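Local coordinates for glycoside hydrolase YxiA (Bacillus licheniformis, PDB 3LV4), which probably hydrolyses arabinan, as a calcium-binding family 43 glycoside hydrolase resembling endo-1,5-alpha-L-arabinosidases, at residues S17-N22 / G87-Y92; G121-S126 / L173-K178; K190-G195 / Y214-S219. All blocks are in the same frame, centred on the assembly; numbering follows the deposited sequence.

Interaction 1: residues S17-N22 / G87-Y92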
# COMPACT_ATOMS: atom_id res chain seq x y z
N SER A 17 5.56 6.14 -3.47
CA SER A 17 6.53 5.06 -3.31
C SER A 17 7.74 5.58 -2.52
O SER A 17 8.49 6.44 -2.98
CB SER A 17 6.96 4.50 -4.67
OG SER A 17 7.47 3.18 -4.55
N ILE A 18 7.91 5.05 -1.31
CA ILE A 18 8.89 5.55 -0.35
C ILE A 18 10.32 5.10 -0.65
O ILE A 18 10.56 3.97 -1.08
CB ILE A 18 8.50 5.11 1.10
CG1 ILE A 18 9.34 5.84 2.16
CG2 ILE A 18 8.62 3.59 1.27
CD1 ILE A 18 8.87 7.25 2.44
N ILE A 19 11.27 6.00 -0.42
CA ILE A 19 12.68 5.63 -0.49
C ILE A 19 13.45 6.57 0.43
O ILE A 19 13.17 7.77 0.47
CB ILE A 19 13.25 5.68 -1.94
CG1 ILE A 19 14.77 5.41 -1.93
CG2 ILE A 19 12.92 7.02 -2.63
CD1 ILE A 19 15.40 5.30 -3.32
N LYS A 20 14.39 6.03 1.19
CA LYS A 20 15.19 6.87 2.06
C LYS A 20 16.60 6.99 1.51
O LYS A 20 17.23 5.99 1.17
CB LYS A 20 15.22 6.32 3.49
CG LYS A 20 16.02 7.21 4.43
CD LYS A 20 15.49 7.17 5.83
CE LYS A 20 16.19 6.15 6.68
NZ LYS A 20 16.51 6.75 8.01
N ALA A 21 17.09 8.22 1.42
CA ALA A 21 18.47 8.45 1.00
C ALA A 21 19.03 9.64 1.74
O ALA A 21 18.32 10.61 1.97
CB ALA A 21 18.53 8.69 -0.50
N ASN A 22 20.30 9.58 2.12
CA ASN A 22 20.95 10.73 2.74
C ASN A 22 20.24 11.16 4.02
O ASN A 22 20.29 12.33 4.39
CB ASN A 22 20.98 11.91 1.75
CG ASN A 22 21.46 11.50 0.36
OD1 ASN A 22 22.55 10.96 0.21
ND2 ASN A 22 20.63 11.77 -0.66
N GLY A 87 24.88 2.84 -6.43
CA GLY A 87 24.56 4.07 -5.72
C GLY A 87 23.67 5.02 -6.49
O GLY A 87 23.28 6.08 -5.98
N LYS A 88 23.34 4.66 -7.73
CA LYS A 88 22.46 5.50 -8.54
C LYS A 88 20.99 5.19 -8.28
O LYS A 88 20.64 4.17 -7.69
CB LYS A 88 22.82 5.40 -10.03
CG LYS A 88 24.28 5.78 -10.30
CD LYS A 88 24.56 6.00 -11.76
CE LYS A 88 26.04 6.35 -11.97
NZ LYS A 88 26.50 7.42 -11.02
N PHE A 89 20.13 6.10 -8.73
CA PHE A 89 18.70 6.00 -8.45
C PHE A 89 17.95 5.63 -9.71
O PHE A 89 18.00 6.35 -10.71
CB PHE A 89 18.19 7.30 -7.82
CG PHE A 89 18.87 7.63 -6.53
CD1 PHE A 89 19.97 8.49 -6.50
CD2 PHE A 89 18.45 7.04 -5.35
CE1 PHE A 89 20.60 8.77 -5.30
CE2 PHE A 89 19.09 7.32 -4.15
CZ PHE A 89 20.16 8.18 -4.12
N TYR A 90 17.27 4.49 -9.65
CA TYR A 90 16.61 3.90 -10.80
C TYR A 90 15.11 4.10 -10.69
O TYR A 90 14.46 3.54 -9.80
CB TYR A 90 16.95 2.41 -10.89
CG TYR A 90 18.37 2.16 -11.34
CD1 TYR A 90 19.45 2.48 -10.53
CD2 TYR A 90 18.62 1.61 -12.59
CE1 TYR A 90 20.74 2.26 -10.95
CE2 TYR A 90 19.90 1.38 -13.02
CZ TYR A 90 20.96 1.71 -12.21
OH TYR A 90 22.23 1.48 -12.67
N MSE A 91 14.58 4.93 -11.59
CA MSE A 91 13.15 5.17 -11.66
C MSE A 91 12.49 4.28 -12.69
O MSE A 91 12.82 4.30 -13.88
CB MSE A 91 12.85 6.63 -11.99
CG MSE A 91 11.36 6.93 -12.14
SE MSE A 91 11.00 8.78 -12.72
CE MSE A 91 11.61 9.69 -11.09
N TYR A 92 11.54 3.48 -12.23
CA TYR A 92 10.72 2.68 -13.11
C TYR A 92 9.45 3.48 -13.38
O TYR A 92 8.57 3.58 -12.53
CB TYR A 92 10.46 1.32 -12.46
CG TYR A 92 11.76 0.56 -12.34
CD1 TYR A 92 12.16 -0.35 -13.32
CD2 TYR A 92 12.65 0.81 -11.28
CE1 TYR A 92 13.37 -1.02 -13.23
CE2 TYR A 92 13.86 0.14 -11.19
CZ TYR A 92 14.21 -0.77 -12.17
OH TYR A 92 15.42 -1.43 -12.10
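Gly87 O accepts a hydrogen bond from Gln83 NE2 and lies 3.8 Å above the plane of the Phe89 ring, displaced toward its rim; this is the ring that meets Ile19 and Ala21. The two strands make no hydrogen bond to each other, and the CA atoms of Ala21 and Phe89 are 9.8 Å apart, so the gap is spanned by side chains. CG of Phe89 stands anti to the carbonyl carbon (chi1 -60°), which sends the ring across toward strand 17-21. Ile19 reaches it with a fully extended branch: CG1 is anti to the backbone N, and CD1 arrives at the ring edge, near its plane, 4.1 Å from Phe89 CD2. The short Ala21 adds its CB, which comes in obliquely, 3.9 Å from Phe89 CE2. Val81 touches both Ile19 and Phe89. In the five-bladed beta-propeller of this family the contact joins the first strand of one blade to the second strand of the next. Backbone bonds run within each sheet, Ile19 with Tyr26 and Phe89 with Ala110, and a polar link between the blades lies to one side, where Ser17 OG bonds Asp80 OD1. Between Ile19, Ala21 and Phe89 carbon alone meets carbon, so this part of the seam rests on shape and burial.

Interaction 2: residues G121-S126 / L173-K178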
# COMPACT_ATOMS: atom_id res chain seq x y z
N GLY A 121 15.40 3.58 -21.54
CA GLY A 121 14.55 2.88 -22.49
C GLY A 121 13.34 2.17 -21.91
O GLY A 121 13.30 1.80 -20.73
N ILE A 122 12.34 1.98 -22.78
CA ILE A 122 11.17 1.16 -22.48
C ILE A 122 11.54 -0.32 -22.54
O ILE A 122 12.27 -0.74 -23.45
CB ILE A 122 10.07 1.41 -23.54
CG1 ILE A 122 9.61 2.88 -23.50
CG2 ILE A 122 8.92 0.41 -23.36
CD1 ILE A 122 8.71 3.29 -24.66
N PHE A 123 11.04 -1.11 -21.60
CA PHE A 123 11.34 -2.55 -21.61
C PHE A 123 10.11 -3.45 -21.49
O PHE A 123 10.23 -4.67 -21.61
CB PHE A 123 12.41 -2.92 -20.55
CG PHE A 123 11.99 -2.68 -19.12
CD1 PHE A 123 11.30 -3.65 -18.41
CD2 PHE A 123 12.30 -1.48 -18.50
CE1 PHE A 123 10.93 -3.44 -17.09
CE2 PHE A 123 11.93 -1.25 -17.17
CZ PHE A 123 11.24 -2.23 -16.47
N LEU A 124 8.94 -2.86 -21.27
CA LEU A 124 7.69 -3.62 -21.26
C LEU A 124 6.59 -2.77 -21.90
O LEU A 124 6.55 -1.56 -21.69
CB LEU A 124 7.31 -4.00 -19.83
CG LEU A 124 7.06 -5.46 -19.41
CD1 LEU A 124 8.06 -6.43 -19.98
CD2 LEU A 124 7.01 -5.57 -17.88
N LYS A 125 5.72 -3.41 -22.68
CA LYS A 125 4.55 -2.72 -23.23
C LYS A 125 3.32 -3.59 -23.08
O LYS A 125 3.42 -4.82 -23.06
CB LYS A 125 4.74 -2.42 -24.72
CG LYS A 125 5.69 -1.27 -25.04
CD LYS A 125 5.85 -1.13 -26.56
CE LYS A 125 6.57 0.15 -26.95
NZ LYS A 125 6.90 0.16 -28.41
N SER A 126 2.15 -2.95 -22.95
CA SER A 126 0.88 -3.66 -22.96
C SER A 126 -0.09 -2.92 -23.87
O SER A 126 0.15 -1.77 -24.25
CB SER A 126 0.31 -3.80 -21.55
OG SER A 126 0.23 -2.56 -20.88
N LEU A 173 9.07 -10.08 -11.91
CA LEU A 173 10.19 -10.36 -12.81
C LEU A 173 11.50 -10.32 -12.03
O LEU A 173 11.65 -9.51 -11.12
CB LEU A 173 10.25 -9.28 -13.90
CG LEU A 173 9.27 -9.44 -15.07
CD1 LEU A 173 9.09 -8.15 -15.83
CD2 LEU A 173 9.76 -10.55 -16.00
N GLU A 174 12.43 -11.20 -12.39
CA GLU A 174 13.77 -11.08 -11.83
C GLU A 174 14.54 -10.04 -12.63
O GLU A 174 14.46 -10.00 -13.86
CB GLU A 174 14.52 -12.41 -11.84
CG GLU A 174 15.78 -12.34 -10.99
CD GLU A 174 16.40 -13.69 -10.72
OE1 GLU A 174 17.39 -13.73 -9.96
OE2 GLU A 174 15.91 -14.71 -11.28
N MSE A 175 15.29 -9.20 -11.92
CA MSE A 175 15.97 -8.06 -12.56
C MSE A 175 17.49 -8.21 -12.53
O MSE A 175 18.04 -8.88 -11.65
CB MSE A 175 15.58 -6.75 -11.88
CG MSE A 175 14.08 -6.57 -11.69
SE MSE A 175 13.10 -6.49 -13.39
CE MSE A 175 13.32 -4.58 -13.80
N ASP A 176 18.14 -7.59 -13.50
CA ASP A 176 19.59 -7.52 -13.58
C ASP A 176 20.10 -6.44 -12.61
O ASP A 176 19.76 -5.27 -12.74
CB ASP A 176 20.01 -7.20 -15.02
CG ASP A 176 21.51 -7.29 -15.23
OD1 ASP A 176 22.25 -6.53 -14.56
OD2 ASP A 176 21.94 -8.10 -16.07
N LYS A 177 20.92 -6.84 -11.65
CA LYS A 177 21.41 -5.93 -10.61
C LYS A 177 22.37 -4.86 -11.12
O LYS A 177 22.67 -3.90 -10.41
CB LYS A 177 22.11 -6.74 -9.51
CG LYS A 177 21.15 -7.50 -8.63
CD LYS A 177 21.87 -8.12 -7.45
CE LYS A 177 22.71 -9.31 -7.86
NZ LYS A 177 23.29 -9.98 -6.66
N LYS A 178 22.86 -5.03 -12.34
CA LYS A 178 23.81 -4.07 -12.90
C LYS A 178 23.15 -3.09 -13.87
O LYS A 178 23.50 -1.91 -13.89
CB LYS A 178 24.96 -4.81 -13.59
CG LYS A 178 25.80 -5.63 -12.63
CD LYS A 178 26.89 -6.41 -13.35
CE LYS A 178 27.78 -7.16 -12.37
NZ LYS A 178 28.74 -8.06 -13.07
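Leu124 and Leu173 meet tip to tip, Leu124 CD2 lying 3.9 Å from Leu173 CD1, while beside them the Phe123 ring touches the end of the selenomethionine Met175. The ring and the Met175 side chain run at about a right angle, and the Phe123 CZ to Met175 CE distance is 4.1 Å. The methyl comes at the ring obliquely. Met175 does not point straight at its partner; its chain is bent at chi2 (-63°) and again at chi3 (-85°), and the double turn brings CE round to the ring. With CG between the backbone N and the carbonyl carbon (chi1 64°), the Phe123 ring extends toward strand 170-175 and offers CZ to that methyl.

Two consecutive residues can face the same strand because Phe123 and Leu124 form a classic beta bulge, both opposite Leu105 of strand 103-110, so their side chains are presented together to 173-175. Around this pair of contacts Tyr163 touches both leucines, Met161 and Pro182 lie against Phe123, and Leu159 against Met175. Just past the strand an Asx turn shapes the chain: Asp176 OD1 accepts from Lys178 N at 2.7 Å, met nearly along the C-O axis, and also binds Thr179 N.

On the partner strand, Ser126 OG, at the end of strand 118-126, is bonded to Pro101 O, Val146 N and Asn145 ND2. That strand is the outermost of its propeller blade, and it packs against strands 159-163 and 170-175 of the following one. Its other side meets helix 65-71, where Ile122 touches Glu66 and Thr67, and Trp70 takes a cation-pi contact from Lys125 and donates from NE1 to Ser126 O.

Interaction 3: residues K190-G195 / Y214-S219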
# COMPACT_ATOMS: atom_id res chain seq x y z
N LYS A 190 6.19 -13.93 -13.66
CA LYS A 190 5.36 -14.91 -12.97
C LYS A 190 4.19 -14.22 -12.28
O LYS A 190 4.37 -13.21 -11.60
CB LYS A 190 6.21 -15.66 -11.93
CG LYS A 190 5.42 -16.53 -10.97
CD LYS A 190 6.29 -17.05 -9.82
CE LYS A 190 5.59 -18.20 -9.10
NZ LYS A 190 6.38 -18.73 -7.95
N LYS A 191 2.98 -14.75 -12.47
CA LYS A 191 1.80 -14.15 -11.85
C LYS A 191 1.75 -14.49 -10.35
O LYS A 191 2.05 -15.61 -9.95
CB LYS A 191 0.52 -14.60 -12.56
CG LYS A 191 -0.73 -13.86 -12.05
CD LYS A 191 -1.95 -14.06 -12.95
CE LYS A 191 -2.56 -15.45 -12.78
NZ LYS A 191 -3.88 -15.58 -13.48
N LEU A 192 1.38 -13.49 -9.54
CA LEU A 192 1.19 -13.67 -8.10
C LEU A 192 -0.29 -13.70 -7.70
O LEU A 192 -0.66 -14.33 -6.70
CB LEU A 192 1.90 -12.54 -7.34
CG LEU A 192 3.41 -12.45 -7.52
CD1 LEU A 192 3.99 -11.35 -6.63
CD2 LEU A 192 4.08 -13.81 -7.23
N ILE A 193 -1.12 -13.00 -8.48
CA ILE A 193 -2.55 -12.87 -8.19
C ILE A 193 -3.25 -12.19 -9.37
O ILE A 193 -2.62 -11.45 -10.13
CB ILE A 193 -2.80 -12.07 -6.89
CG1 ILE A 193 -4.29 -11.98 -6.56
CG2 ILE A 193 -2.19 -10.67 -6.97
CD1 ILE A 193 -4.57 -11.42 -5.18
N GLY A 194 -4.53 -12.47 -9.55
CA GLY A 194 -5.34 -11.72 -10.49
C GLY A 194 -5.65 -12.42 -11.81
O GLY A 194 -5.37 -13.60 -11.99
N GLY A 195 -6.23 -11.65 -12.73
CA GLY A 195 -6.68 -12.18 -14.00
C GLY A 195 -8.09 -11.68 -14.26
O GLY A 195 -8.79 -11.30 -13.32
N TYR A 214 7.96 -12.29 3.54
CA TYR A 214 7.72 -11.20 2.60
C TYR A 214 6.22 -10.92 2.61
O TYR A 214 5.40 -11.84 2.52
CB TYR A 214 8.18 -11.58 1.19
CG TYR A 214 9.67 -11.79 1.08
CD1 TYR A 214 10.24 -13.01 1.40
CD2 TYR A 214 10.50 -10.75 0.69
CE1 TYR A 214 11.60 -13.21 1.32
CE2 TYR A 214 11.87 -10.93 0.60
CZ TYR A 214 12.41 -12.16 0.92
OH TYR A 214 13.77 -12.35 0.85
N TYR A 215 5.87 -9.64 2.74
CA TYR A 215 4.47 -9.23 2.69
C TYR A 215 4.13 -8.55 1.38
O TYR A 215 4.73 -7.54 1.02
CB TYR A 215 4.12 -8.32 3.88
CG TYR A 215 4.31 -9.03 5.19
CD1 TYR A 215 3.27 -9.73 5.78
CD2 TYR A 215 5.55 -9.02 5.82
CE1 TYR A 215 3.46 -10.40 6.98
CE2 TYR A 215 5.75 -9.70 7.01
CZ TYR A 215 4.70 -10.38 7.59
OH TYR A 215 4.91 -11.04 8.77
N LEU A 216 3.16 -9.13 0.68
CA LEU A 216 2.64 -8.54 -0.55
C LEU A 216 1.47 -7.63 -0.22
O LEU A 216 0.37 -8.10 0.07
CB LEU A 216 2.20 -9.63 -1.52
CG LEU A 216 1.46 -9.20 -2.78
CD1 LEU A 216 2.35 -8.31 -3.66
CD2 LEU A 216 1.00 -10.44 -3.55
N TYR A 217 1.72 -6.32 -0.23
CA TYR A 217 0.67 -5.33 -0.10
C TYR A 217 0.08 -5.07 -1.48
O TYR A 217 0.78 -5.17 -2.49
CB TYR A 217 1.21 -4.03 0.50
CG TYR A 217 1.64 -4.17 1.93
CD1 TYR A 217 2.94 -4.55 2.25
CD2 TYR A 217 0.75 -3.94 2.97
CE1 TYR A 217 3.35 -4.67 3.56
CE2 TYR A 217 1.14 -4.06 4.29
CZ TYR A 217 2.44 -4.44 4.58
OH TYR A 217 2.81 -4.56 5.89
N MSE A 218 -1.21 -4.75 -1.51
CA MSE A 218 -1.89 -4.45 -2.75
C MSE A 218 -3.16 -3.69 -2.46
O MSE A 218 -3.65 -3.68 -1.33
CB MSE A 218 -2.20 -5.74 -3.52
CG MSE A 218 -2.83 -6.79 -2.68
SE MSE A 218 -2.61 -8.58 -3.45
CE MSE A 218 -2.87 -9.59 -1.79
N SER A 219 -3.69 -3.02 -3.48
CA SER A 219 -4.93 -2.27 -3.32
C SER A 219 -6.03 -2.96 -4.11
O SER A 219 -5.85 -3.28 -5.29
CB SER A 219 -4.75 -0.82 -3.77
OG SER A 219 -3.86 -0.15 -2.89
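Leu192 and Ile193 face Leu216 and Met218 across CA separations of 9.2 Å and 10.0 Å, with no backbone hydrogen bond between the two strands. Both Leu192 and Ile193 instead pair with Ile170, and both direct their side chains at strand 213-220. Ile193 and the selenomethionine Met218 reach toward each other tip to tip. SE of Met218 lies 3.9 Å from Ile193 CD1 and 4.1 Å from Ile193 CG2, so it is touched by both branches of the isoleucine. Met218 starts with CG wedged between the backbone N and the carbonyl carbon (chi1 49°), then runs extended, which carries the selenium across the gap. The leucines touch more loosely, Leu192 CD1 being 4.4 Å from Leu216 CD2. Here the outer strand of one propeller blade packs on the second strand of the next, with Ile200 and Ile205 of the inner strand 200-208 filling in beside Ile193 and Leu216 respectively. The Met218 side chain is about 7 Å from that of Glu201, the predicted proton donor. Beyond the contact, Lys191 curls back so that NZ donates to Gly194 O at 2.9 Å, tilted 27° from the carbonyl plane, where the chain turns through Gly194 and Gly195, both at positive phi.

How the interactions relate
The three contacts follow one another along the chain, each closing before the next opens, and all join successive blades of the propeller that carries the predicted active site. Interactions 1 and 2, with centres about 17 Å apart, share the sheet of strands 80-83 to 118-126 and touch directly: the Tyr92 ring packs on Met175, with Tyr92 CE1 to Met175 CE at 3.6 Å. It also packs on Phe123, with Tyr92 CD1 to Phe123 CZ at 3.8 Å. Interactions 2 and 3, centres about 18 Å apart, use neighbouring strands, 170-175 and 190-193, of the next sheet without touching. Interactions 1 and 3 lie about 22 Å apart, centre to centre. Apolar seams thus link four consecutive blades in sequence around the ring.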